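Side-chain contacts in glutathione transferase gst1-6 (Anopheles dirus, PDB 1V2A), which probably catalyses the conjugation of glutathione to electrophilic substrates, releasing a halide ion and a proton, and works as a homodimer in detoxification: residues P52-N57 with V68-E73; E123-L128 with L167-E172; C156-V161 with A186-Y191. All coordinates share one frame; numbering follows the deposited sequence.

Contact 1: residues P52-N57 with V68-E73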
# COMPACT_ATOMS: atom_id res chain seq x y z
N PRO B 52 1.97 -12.96 -4.50
CA PRO B 52 1.71 -14.09 -3.62
C PRO B 52 0.29 -14.21 -3.08
O PRO B 52 -0.40 -13.21 -2.90
CB PRO B 52 2.72 -13.86 -2.50
CG PRO B 52 2.73 -12.38 -2.40
CD PRO B 52 2.79 -11.94 -3.83
N THR B 53 -0.13 -15.44 -2.84
CA THR B 53 -1.44 -15.76 -2.28
C THR B 53 -1.21 -16.89 -1.28
O THR B 53 -0.74 -17.96 -1.66
CB THR B 53 -2.42 -16.27 -3.35
OG1 THR B 53 -2.78 -15.20 -4.22
CG2 THR B 53 -3.68 -16.81 -2.69
N LEU B 54 -1.54 -16.64 -0.02
CA LEU B 54 -1.37 -17.62 1.04
C LEU B 54 -2.72 -18.27 1.38
O LEU B 54 -3.76 -17.68 1.13
CB LEU B 54 -0.80 -16.94 2.29
CG LEU B 54 -0.56 -17.77 3.55
CD1 LEU B 54 0.56 -18.76 3.30
CD2 LEU B 54 -0.19 -16.85 4.72
N VAL B 55 -2.68 -19.49 1.92
CA VAL B 55 -3.90 -20.19 2.32
C VAL B 55 -3.63 -21.01 3.58
O VAL B 55 -3.24 -22.17 3.51
CB VAL B 55 -4.42 -21.13 1.19
CG1 VAL B 55 -5.77 -21.73 1.58
CG2 VAL B 55 -4.57 -20.35 -0.12
N ASP B 56 -3.82 -20.39 4.74
CA ASP B 56 -3.58 -21.04 6.03
C ASP B 56 -4.88 -21.65 6.57
O ASP B 56 -5.81 -20.93 6.94
CB ASP B 56 -3.05 -20.01 7.04
CG ASP B 56 -2.31 -20.65 8.20
OD1 ASP B 56 -2.46 -21.88 8.41
OD2 ASP B 56 -1.58 -19.91 8.91
N ASN B 57 -4.93 -22.98 6.63
CA ASN B 57 -6.11 -23.69 7.12
C ASN B 57 -7.38 -23.10 6.54
O ASN B 57 -8.30 -22.75 7.28
CB ASN B 57 -6.18 -23.64 8.65
CG ASN B 57 -5.03 -24.40 9.31
OD1 ASN B 57 -4.79 -25.56 9.01
ND2 ASN B 57 -4.34 -23.74 10.23
N VAL B 68 2.57 -11.10 4.87
CA VAL B 68 3.67 -10.87 5.80
C VAL B 68 3.14 -10.57 7.20
O VAL B 68 3.41 -11.31 8.13
CB VAL B 68 4.57 -9.70 5.34
CG1 VAL B 68 5.51 -9.29 6.44
CG2 VAL B 68 5.37 -10.12 4.11
N LEU B 69 2.40 -9.48 7.33
CA LEU B 69 1.86 -9.09 8.63
C LEU B 69 1.02 -10.18 9.30
O LEU B 69 0.96 -10.26 10.52
CB LEU B 69 1.03 -7.81 8.49
CG LEU B 69 1.75 -6.59 7.92
CD1 LEU B 69 0.80 -5.40 7.96
CD2 LEU B 69 3.01 -6.30 8.73
N TYR B 70 0.38 -11.01 8.49
CA TYR B 70 -0.43 -12.10 9.01
C TYR B 70 0.44 -13.19 9.66
O TYR B 70 0.16 -13.62 10.77
CB TYR B 70 -1.25 -12.72 7.87
CG TYR B 70 -1.93 -14.02 8.24
CD1 TYR B 70 -3.14 -14.03 8.92
CD2 TYR B 70 -1.34 -15.25 7.92
CE1 TYR B 70 -3.77 -15.23 9.26
CE2 TYR B 70 -1.96 -16.45 8.26
CZ TYR B 70 -3.17 -16.44 8.92
OH TYR B 70 -3.78 -17.63 9.23
N LEU B 71 1.48 -13.61 8.96
CA LEU B 71 2.38 -14.65 9.44
C LEU B 71 3.11 -14.26 10.71
O LEU B 71 3.27 -15.07 11.63
CB LEU B 71 3.42 -15.01 8.37
CG LEU B 71 2.93 -15.75 7.12
CD1 LEU B 71 4.07 -15.89 6.13
CD2 LEU B 71 2.39 -17.13 7.48
N VAL B 72 3.58 -13.01 10.76
CA VAL B 72 4.29 -12.52 11.93
C VAL B 72 3.36 -12.57 13.14
O VAL B 72 3.70 -13.16 14.17
CB VAL B 72 4.77 -11.06 11.73
CG1 VAL B 72 5.47 -10.57 12.98
CG2 VAL B 72 5.70 -10.99 10.54
N GLU B 73 2.18 -11.96 13.01
CA GLU B 73 1.21 -11.92 14.10
C GLU B 73 0.81 -13.32 14.53
O GLU B 73 0.71 -13.61 15.72
CB GLU B 73 -0.05 -11.14 13.68
CG GLU B 73 0.25 -9.74 13.12
CD GLU B 73 -0.98 -8.85 12.95
OE1 GLU B 73 -1.94 -9.26 12.26
OE2 GLU B 73 -0.97 -7.74 13.51
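Leu54 and Asp56 of the central strand 53-56 meet Tyr70 and Leu71 of helix 64-75 in a buried strand-to-helix contact inside the thioredoxin-like N-terminal domain, where the helix lies against one face of the four-stranded mixed sheet. The axes of strand 53-56 and helix segment 68-73 run 10.7 Å apart at 30°, a separation bridged by side chains. Alternate strand residues, Leu54 and Asp56, direct their CB atoms at the helix, while Val55 between them points away.

The apolar part rests on one methyl. Leu54 CD2 touches Tyr70 CD2 at 3.8 Å, obliquely to the ring, and its other neighbour is Leu71 CD2, also at 3.8 Å. The side chains of Leu54 and Tyr70 cross at about a right angle, and the branch end of the leucine makes the touch. With CG anti to the carbonyl carbon, chi1 -70° brings the CD2 methyl of Leu71 to the strand, although its CB does not aim there.

The polar part lies at the far end of the phenol. Tyr70 OH donates a weak hydrogen bond of 3.2 Å to Asp56 OD2, which sits at the ring edge near its plane; the carboxylate is turned 81° from the ring. Asp56 CB also lies close to the same hydroxyl, 3.3 Å from Tyr70 OH. The stronger partner of OD2 is the hydroxyl of Tyr75, while His59 meets the Tyr70 ring and Lys87 of the second subunit packs on the Tyr70 side chain.

Ile67 of the same helix also packs on Leu54, and Pro52, just before the strand, touches the bound glutathione sulfonic acid. Two tyrosine hydroxyls, that of Tyr70 only weakly, thus converge on one oxygen of a buried carboxylate, an arrangement that would probably favour its ionised form.

Contact 2: residues E123-L128 with L167-E172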
# COMPACT_ATOMS: atom_id res chain seq x y z
N GLU B 123 10.74 12.38 -16.32
CA GLU B 123 9.98 12.55 -15.08
C GLU B 123 10.01 11.25 -14.28
O GLU B 123 10.30 11.25 -13.09
CB GLU B 123 8.53 12.91 -15.37
CG GLU B 123 7.70 13.19 -14.12
CD GLU B 123 6.22 13.38 -14.42
OE1 GLU B 123 5.59 12.43 -14.94
OE2 GLU B 123 5.69 14.49 -14.15
N GLN B 124 9.71 10.15 -14.97
CA GLN B 124 9.69 8.84 -14.35
C GLN B 124 11.02 8.47 -13.71
O GLN B 124 11.05 7.99 -12.57
CB GLN B 124 9.28 7.79 -15.39
CG GLN B 124 7.88 8.02 -15.92
CD GLN B 124 7.44 6.99 -16.93
OE1 GLN B 124 8.01 6.89 -18.02
NE2 GLN B 124 6.42 6.22 -16.58
N MET B 125 12.11 8.70 -14.43
CA MET B 125 13.44 8.39 -13.90
C MET B 125 13.74 9.31 -12.72
O MET B 125 14.49 8.94 -11.81
CB MET B 125 14.51 8.56 -14.98
CG MET B 125 14.44 7.57 -16.13
SD MET B 125 14.36 5.84 -15.61
CE MET B 125 15.89 5.68 -14.73
N GLU B 126 13.15 10.50 -12.73
CA GLU B 126 13.37 11.45 -11.65
C GLU B 126 12.65 11.03 -10.38
O GLU B 126 13.19 11.17 -9.28
CB GLU B 126 12.91 12.85 -12.06
CG GLU B 126 13.13 13.87 -10.96
CD GLU B 126 12.54 15.23 -11.29
OE1 GLU B 126 13.07 15.91 -12.20
OE2 GLU B 126 11.54 15.61 -10.64
N LYS B 127 11.43 10.51 -10.51
CA LYS B 127 10.69 10.06 -9.34
C LYS B 127 11.38 8.80 -8.83
O LYS B 127 11.44 8.57 -7.62
CB LYS B 127 9.23 9.77 -9.70
CG LYS B 127 8.37 11.02 -9.74
CD LYS B 127 6.94 10.76 -10.23
CE LYS B 127 6.13 9.86 -9.28
NZ LYS B 127 6.40 8.41 -9.46
N LEU B 128 11.90 8.00 -9.76
CA LEU B 128 12.62 6.79 -9.40
C LEU B 128 13.71 7.24 -8.43
O LEU B 128 13.80 6.76 -7.30
CB LEU B 128 13.27 6.18 -10.65
CG LEU B 128 13.71 4.70 -10.70
CD1 LEU B 128 14.16 4.23 -9.34
CD2 LEU B 128 12.54 3.86 -11.17
N LEU B 167 17.13 -3.66 -14.34
CA LEU B 167 17.38 -2.42 -15.05
C LEU B 167 18.84 -2.00 -14.96
O LEU B 167 19.20 -0.91 -15.39
CB LEU B 167 16.50 -1.30 -14.49
CG LEU B 167 14.99 -1.50 -14.54
CD1 LEU B 167 14.30 -0.42 -13.71
CD2 LEU B 167 14.52 -1.47 -15.98
N LYS B 168 19.68 -2.86 -14.39
CA LYS B 168 21.08 -2.53 -14.24
C LYS B 168 21.20 -1.11 -13.68
O LYS B 168 22.16 -0.40 -13.96
CB LYS B 168 21.80 -2.62 -15.59
CG LYS B 168 22.60 -3.89 -15.75
CD LYS B 168 21.79 -5.12 -15.40
CE LYS B 168 22.69 -6.34 -15.31
NZ LYS B 168 21.93 -7.53 -14.83
N HIS B 169 20.21 -0.73 -12.89
CA HIS B 169 20.19 0.59 -12.28
C HIS B 169 21.38 0.74 -11.34
O HIS B 169 21.57 -0.07 -10.44
CB HIS B 169 18.89 0.80 -11.49
CG HIS B 169 18.62 2.23 -11.17
ND1 HIS B 169 17.97 3.09 -12.04
CD2 HIS B 169 18.93 2.98 -10.08
CE1 HIS B 169 17.90 4.29 -11.50
NE2 HIS B 169 18.47 4.25 -10.31
N ASP B 170 22.17 1.79 -11.55
CA ASP B 170 23.35 2.03 -10.73
C ASP B 170 23.01 2.54 -9.33
O ASP B 170 22.38 3.58 -9.17
CB ASP B 170 24.27 3.04 -11.42
CG ASP B 170 25.50 3.36 -10.60
OD1 ASP B 170 26.26 2.42 -10.28
OD2 ASP B 170 25.71 4.55 -10.28
N LEU B 171 23.45 1.80 -8.32
CA LEU B 171 23.22 2.17 -6.93
C LEU B 171 24.46 2.84 -6.34
O LEU B 171 24.51 3.14 -5.15
CB LEU B 171 22.87 0.94 -6.09
CG LEU B 171 21.60 0.17 -6.48
CD1 LEU B 171 21.36 -0.94 -5.46
CD2 LEU B 171 20.42 1.12 -6.52
N GLU B 172 25.46 3.06 -7.19
CA GLU B 172 26.70 3.69 -6.76
C GLU B 172 26.41 4.98 -6.00
O GLU B 172 27.02 5.25 -4.96
CB GLU B 172 27.59 4.00 -7.97
CG GLU B 172 28.99 4.48 -7.63
CD GLU B 172 29.01 5.83 -6.93
OE1 GLU B 172 28.38 6.77 -7.46
OE2 GLU B 172 29.65 5.95 -5.87
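The loop that joins helix 152-162 to helix 175-185 in the all-helical C-terminal domain leans on the start of helix 122-141 through His169, whose imidazole meets Met125 and Leu128. The two helix residues are three positions apart, close to one turn, and the ring carbon His169 CE1 is what both of them approach.

The methionine comes in at the rim of the imidazole: Met125 CE lies near the ring plane, 4.1 Å from His169 CE1. Bends at chi2 (-52°) and chi3 (-61°) curl its thioether round, carrying the methyl to the histidine although CB is not directed at the loop. The two side chains run past each other in opposite directions.

Leu128 works from another direction. Its CB points at the loop, its CD1 methyl stands over one face of the imidazole, and Leu128 CG is 4.3 Å from His169 CE1. Edge and face of one ring thus meet a thioether methyl and a leucine branch. The imidazole is placed by its first torsion, chi1 -164°, which sets CG opposite the backbone N and extends the ring toward the helix. All of these are loose van der Waals contacts, and the buried area is small, 115 Å² in total.

Around this patch, Leu128 also packs on Ile107 and Val110 of helix 86-115, and Val110 receives Leu167 as well, bringing that long helix against both segments. Pro120 lies against Met125, while Leu164, just beyond helix 152-162, touches His169 and Leu171. Toward helix 175-185, the carbonyl of Glu172 accepts a hydrogen bond from Arg178, so the loop lies among four helices of the domain.

Contact 3: residues C156-V161 with A186-Y191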
# COMPACT_ATOMS: atom_id res chain seq x y z
N CYS B 156 10.61 -6.44 3.02
CA CYS B 156 9.87 -6.03 1.82
C CYS B 156 10.68 -5.08 0.94
O CYS B 156 10.66 -5.21 -0.29
CB CYS B 156 8.55 -5.33 2.20
SG CYS B 156 7.35 -6.33 3.11
N LEU B 157 11.37 -4.13 1.55
CA LEU B 157 12.17 -3.17 0.80
C LEU B 157 13.40 -3.83 0.17
O LEU B 157 13.95 -3.34 -0.83
CB LEU B 157 12.60 -2.02 1.71
CG LEU B 157 11.46 -1.06 2.09
CD1 LEU B 157 11.90 -0.11 3.19
CD2 LEU B 157 11.01 -0.31 0.84
N LEU B 158 13.84 -4.93 0.77
CA LEU B 158 14.99 -5.67 0.25
C LEU B 158 14.55 -6.34 -1.04
O LEU B 158 15.32 -6.46 -1.98
CB LEU B 158 15.45 -6.72 1.26
CG LEU B 158 16.37 -7.80 0.70
CD1 LEU B 158 17.65 -7.16 0.14
CD2 LEU B 158 16.69 -8.81 1.80
N GLY B 159 13.30 -6.78 -1.10
CA GLY B 159 12.82 -7.42 -2.31
C GLY B 159 12.74 -6.38 -3.41
O GLY B 159 13.19 -6.59 -4.53
N THR B 160 12.19 -5.23 -3.06
CA THR B 160 12.02 -4.12 -3.98
C THR B 160 13.31 -3.58 -4.55
O THR B 160 13.39 -3.31 -5.74
CB THR B 160 11.28 -2.98 -3.28
OG1 THR B 160 9.98 -3.45 -2.90
CG2 THR B 160 11.15 -1.78 -4.21
N VAL B 161 14.32 -3.41 -3.71
CA VAL B 161 15.58 -2.85 -4.18
C VAL B 161 16.40 -3.79 -5.07
O VAL B 161 16.98 -3.33 -6.04
CB VAL B 161 16.45 -2.37 -3.00
CG1 VAL B 161 17.76 -1.78 -3.52
CG2 VAL B 161 15.69 -1.34 -2.20
N ALA B 186 22.65 -10.23 5.50
CA ALA B 186 23.50 -10.93 6.45
C ALA B 186 22.63 -11.44 7.58
O ALA B 186 23.06 -12.27 8.38
CB ALA B 186 24.58 -10.00 6.99
N GLU B 187 21.40 -10.95 7.66
CA GLU B 187 20.50 -11.38 8.72
C GLU B 187 19.39 -12.31 8.21
O GLU B 187 18.58 -12.80 8.99
CB GLU B 187 19.91 -10.16 9.43
CG GLU B 187 20.98 -9.22 9.99
CD GLU B 187 20.44 -8.20 10.96
OE1 GLU B 187 21.19 -7.26 11.32
OE2 GLU B 187 19.27 -8.33 11.38
N MET B 188 19.36 -12.54 6.90
CA MET B 188 18.37 -13.45 6.33
C MET B 188 19.04 -14.83 6.32
O MET B 188 20.13 -14.99 5.77
CB MET B 188 17.99 -13.05 4.90
CG MET B 188 17.37 -11.67 4.76
SD MET B 188 15.72 -11.52 5.48
CE MET B 188 16.09 -10.71 7.07
N PRO B 189 18.41 -15.84 6.93
CA PRO B 189 18.96 -17.20 6.99
C PRO B 189 19.27 -17.82 5.62
O PRO B 189 18.38 -18.00 4.79
CB PRO B 189 17.86 -17.98 7.73
CG PRO B 189 17.28 -16.93 8.64
CD PRO B 189 17.16 -15.75 7.70
N ASP B 190 20.54 -18.14 5.40
CA ASP B 190 21.00 -18.73 4.13
C ASP B 190 20.58 -17.88 2.94
O ASP B 190 19.92 -18.37 2.02
CB ASP B 190 20.42 -20.14 3.95
CG ASP B 190 20.73 -21.06 5.12
OD1 ASP B 190 21.88 -21.04 5.61
OD2 ASP B 190 19.82 -21.81 5.53
N TYR B 191 20.97 -16.61 2.94
CA TYR B 191 20.60 -15.73 1.85
C TYR B 191 21.18 -16.12 0.49
O TYR B 191 20.44 -16.31 -0.48
CB TYR B 191 21.01 -14.29 2.15
CG TYR B 191 20.45 -13.31 1.16
CD1 TYR B 191 19.08 -13.03 1.12
CD2 TYR B 191 21.27 -12.69 0.22
CE1 TYR B 191 18.55 -12.15 0.19
CE2 TYR B 191 20.75 -11.82 -0.72
CZ TYR B 191 19.39 -11.54 -0.73
OH TYR B 191 18.88 -10.63 -1.64
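Apolar packing dominates where Leu158 of helix 152-162 turns its branched end toward both Met188 and Tyr191, at the turn that leads from helix 175-185 into the last helix, 191-206. Leu158 CD2 serves both partners, lying 4.2 Å from Met188 CG and 4.1 Å from Tyr191 CE1. It meets the tyrosine ring obliquely. The second methyl, CD1, is offered to the polar end of the same side chain, with Leu158 CD1 at 4.1 Å from Tyr191 OH; this is plain van der Waals contact with a hydroxyl.

The side chains reach this position in different ways. Leu158 and Tyr191 advance from opposite directions, each with CG anti to the backbone N (chi1 163° and -171°), so both extend toward the other segment. Met188 and Leu158 instead slide past one another antiparallel, and it is the CG methylene of the methionine that does the touching.

As for polar interactions, the hydroxyl of Tyr191 has a weak hydrogen bond with Arg185, at the end of helix 175-185.

Leu17 of helix 13-22, in the N-terminal domain, packs on both Leu158 and Met188, so the contact continues across the interface between the two domains. Val184 adds a further aliphatic neighbour to Leu158. The contact implies a hydrophobic junction of modest area, 101 Å², in which Tyr191 meets the leucine obliquely through CE1 while its hydroxyl, beside a leucine methyl, is left with a polar partner that holds it only weakly.

Contact 1 lies wholly in the N-terminal thioredoxin-like domain and closes before the others open; contacts 2 and 3 alternate along the chain, their segments falling in the order 123-128, 156-161, 167-172, 186-191. Contacts 1 and 2 lie on opposite sides of the chain's centre, with centres 32 Å apart. Contact 3 is intermediate, its centre 18 Å from that of contact 1 and 20 Å from that of contact 2. It touches contact 2 through Leu171 CD1 and Val161 CG1, 4.2 Å apart. Helix 13-22 packs on residues of both contacts 1 and 3, and helix 152-162 reaches helix 64-75 through Val152, joining the glutathione-binding domain to the helical one.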